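Long-range contact in sporozoite surface protein 2 (Plasmodium vivax, PDB 4HQN), which probably serves the sporozoite in gliding motility and host-cell invasion, binding a metal ion through its von Willebrand factor A domain: residues L21-D26 and L128-T133. The protein carries 4 engineered substitutions. Sequence-based numbering, arbitrary orientation.
Sequences LYLLVD and LVILMT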
# COMPACT_ATOMS: atom_id res chain seq x y z
N LEU A 21 -4.10 0.80 -1.36
CA LEU A 21 -4.77 -0.17 -2.20
C LEU A 21 -5.08 0.47 -3.55
O LEU A 21 -5.86 1.40 -3.63
CB LEU A 21 -6.06 -0.66 -1.54
CG LEU A 21 -6.81 -1.86 -2.12
CD1 LEU A 21 -7.71 -2.44 -1.06
CD2 LEU A 21 -7.60 -1.51 -3.38
N TYR A 22 -4.45 -0.05 -4.61
CA TYR A 22 -4.64 0.48 -5.96
C TYR A 22 -5.60 -0.43 -6.72
O TYR A 22 -5.27 -1.57 -7.05
CB TYR A 22 -3.31 0.59 -6.70
CG TYR A 22 -2.22 1.28 -5.91
CD1 TYR A 22 -1.47 0.59 -4.97
CD2 TYR A 22 -1.92 2.63 -6.12
CE1 TYR A 22 -0.47 1.20 -4.25
CE2 TYR A 22 -0.92 3.26 -5.40
CZ TYR A 22 -0.20 2.53 -4.46
OH TYR A 22 0.81 3.12 -3.71
N LEU A 23 -6.80 0.08 -6.95
CA LEU A 23 -7.86 -0.67 -7.63
C LEU A 23 -7.82 -0.27 -9.11
O LEU A 23 -8.12 0.86 -9.47
CB LEU A 23 -9.22 -0.34 -7.01
CG LEU A 23 -10.44 -1.04 -7.61
CD1 LEU A 23 -10.28 -2.55 -7.62
CD2 LEU A 23 -11.69 -0.65 -6.84
N LEU A 24 -7.40 -1.21 -9.96
CA LEU A 24 -7.28 -0.98 -11.41
C LEU A 24 -8.40 -1.72 -12.10
O LEU A 24 -8.44 -2.96 -12.12
CB LEU A 24 -5.92 -1.47 -11.94
CG LEU A 24 -4.72 -1.06 -11.09
CD1 LEU A 24 -3.42 -1.54 -11.73
CD2 LEU A 24 -4.70 0.45 -10.84
N VAL A 25 -9.32 -0.95 -12.67
CA VAL A 25 -10.53 -1.51 -13.23
C VAL A 25 -10.52 -1.44 -14.76
O VAL A 25 -10.40 -0.35 -15.35
CB VAL A 25 -11.77 -0.74 -12.70
CG1 VAL A 25 -13.05 -1.37 -13.24
CG2 VAL A 25 -11.75 -0.69 -11.19
N ASP A 26 -10.64 -2.60 -15.39
CA ASP A 26 -10.71 -2.69 -16.85
C ASP A 26 -12.02 -2.06 -17.35
O ASP A 26 -13.09 -2.58 -17.08
CB ASP A 26 -10.68 -4.17 -17.26
CG ASP A 26 -10.45 -4.37 -18.76
OD1 ASP A 26 -10.87 -3.52 -19.56
OD2 ASP A 26 -9.83 -5.40 -19.11
N LEU A 128 -0.82 -2.74 -2.20
CA LEU A 128 -1.69 -3.78 -2.70
C LEU A 128 -2.42 -3.32 -3.96
O LEU A 128 -3.12 -2.31 -3.95
CB LEU A 128 -2.70 -4.22 -1.63
CG LEU A 128 -3.83 -5.11 -2.14
CD1 LEU A 128 -3.35 -6.49 -2.58
CD2 LEU A 128 -4.94 -5.23 -1.10
N VAL A 129 -2.21 -4.06 -5.04
CA VAL A 129 -2.88 -3.78 -6.28
C VAL A 129 -3.98 -4.79 -6.43
O VAL A 129 -3.74 -6.00 -6.29
CB VAL A 129 -1.92 -3.93 -7.48
CG1 VAL A 129 -2.71 -3.84 -8.79
CG2 VAL A 129 -0.85 -2.87 -7.42
N ILE A 130 -5.19 -4.31 -6.70
CA ILE A 130 -6.27 -5.19 -7.13
C ILE A 130 -6.56 -4.92 -8.61
O ILE A 130 -7.01 -3.83 -8.98
CB ILE A 130 -7.55 -5.00 -6.27
CG1 ILE A 130 -7.28 -5.38 -4.81
CG2 ILE A 130 -8.68 -5.81 -6.86
CD1 ILE A 130 -8.45 -5.08 -3.86
N LEU A 131 -6.26 -5.91 -9.46
CA LEU A 131 -6.41 -5.78 -10.91
C LEU A 131 -7.68 -6.50 -11.33
O LEU A 131 -7.79 -7.72 -11.21
CB LEU A 131 -5.20 -6.37 -11.63
CG LEU A 131 -5.23 -6.33 -13.16
CD1 LEU A 131 -5.17 -4.92 -13.72
CD2 LEU A 131 -4.09 -7.15 -13.73
N MET A 132 -8.64 -5.73 -11.82
CA MET A 132 -9.94 -6.26 -12.20
C MET A 132 -10.03 -6.20 -13.72
O MET A 132 -10.14 -5.11 -14.28
CB MET A 132 -11.02 -5.40 -11.53
CG MET A 132 -12.39 -6.00 -11.43
SD MET A 132 -13.51 -5.01 -10.38
CE MET A 132 -12.59 -5.00 -8.87
N THR A 133 -9.98 -7.36 -14.38
CA THR A 133 -9.83 -7.41 -15.84
C THR A 133 -10.35 -8.72 -16.44
O THR A 133 -10.53 -9.71 -15.71
CB THR A 133 -8.36 -7.20 -16.26
OG1 THR A 133 -8.26 -7.33 -17.68
CG2 THR A 133 -7.46 -8.23 -15.62
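Tyr22 and Leu24 of strand 21-26 each use both N and O to bond strand 128-133, and with Asp26 N they complete a five-bond parallel ladder, the axes 4.6 Å apart and 15° from parallel. Tyr22 N to Leu128 O is 2.7 Å; Met132 N to Leu24 O, 2.8 Å, is nearly straight at 170°.

Alternate residues point to opposite faces, so branched apolar side chains, which pack well on a buried sheet, line both. On one, Leu21 CD2 meets Ile130 CD1 at 3.7 Å while Leu21 and Leu128 lie side by side. Leu23 CD1 packs against Ile130 CG2. Leu23 CD1 also meets Met132 CE at 3.6 Å, the flexible methionine bending back at chi3 (-58°). On the other, Leu24 CD1 rests on Val129 CG1 at 3.8 Å, and helix 105-118 covers both through Leu109 and Val112. Leu128 O lies at the edge of the Tyr22 ring, near its plane; the ring also meets His115 edge-to-face, and its hydroxyl bonds Gln127.

Polar residues take over at the C-terminal ends. A hydroxyl suits Thr133 because OG1 both accepts from Gly135 N and donates to the anti lone pair of Asp26 OD2 at 2.9 Å; Asp26 OD1 bonds Ser28 OG. This probably helps orient the carboxylate beside the manganese bound by Ser28, Ser30 and Thr103. Asp26, Ser28 and Ser30 form the DxSxS motif of the metal ion-dependent adhesion site (MIDAS), characteristic of the Rossmann-like von Willebrand factor A domain.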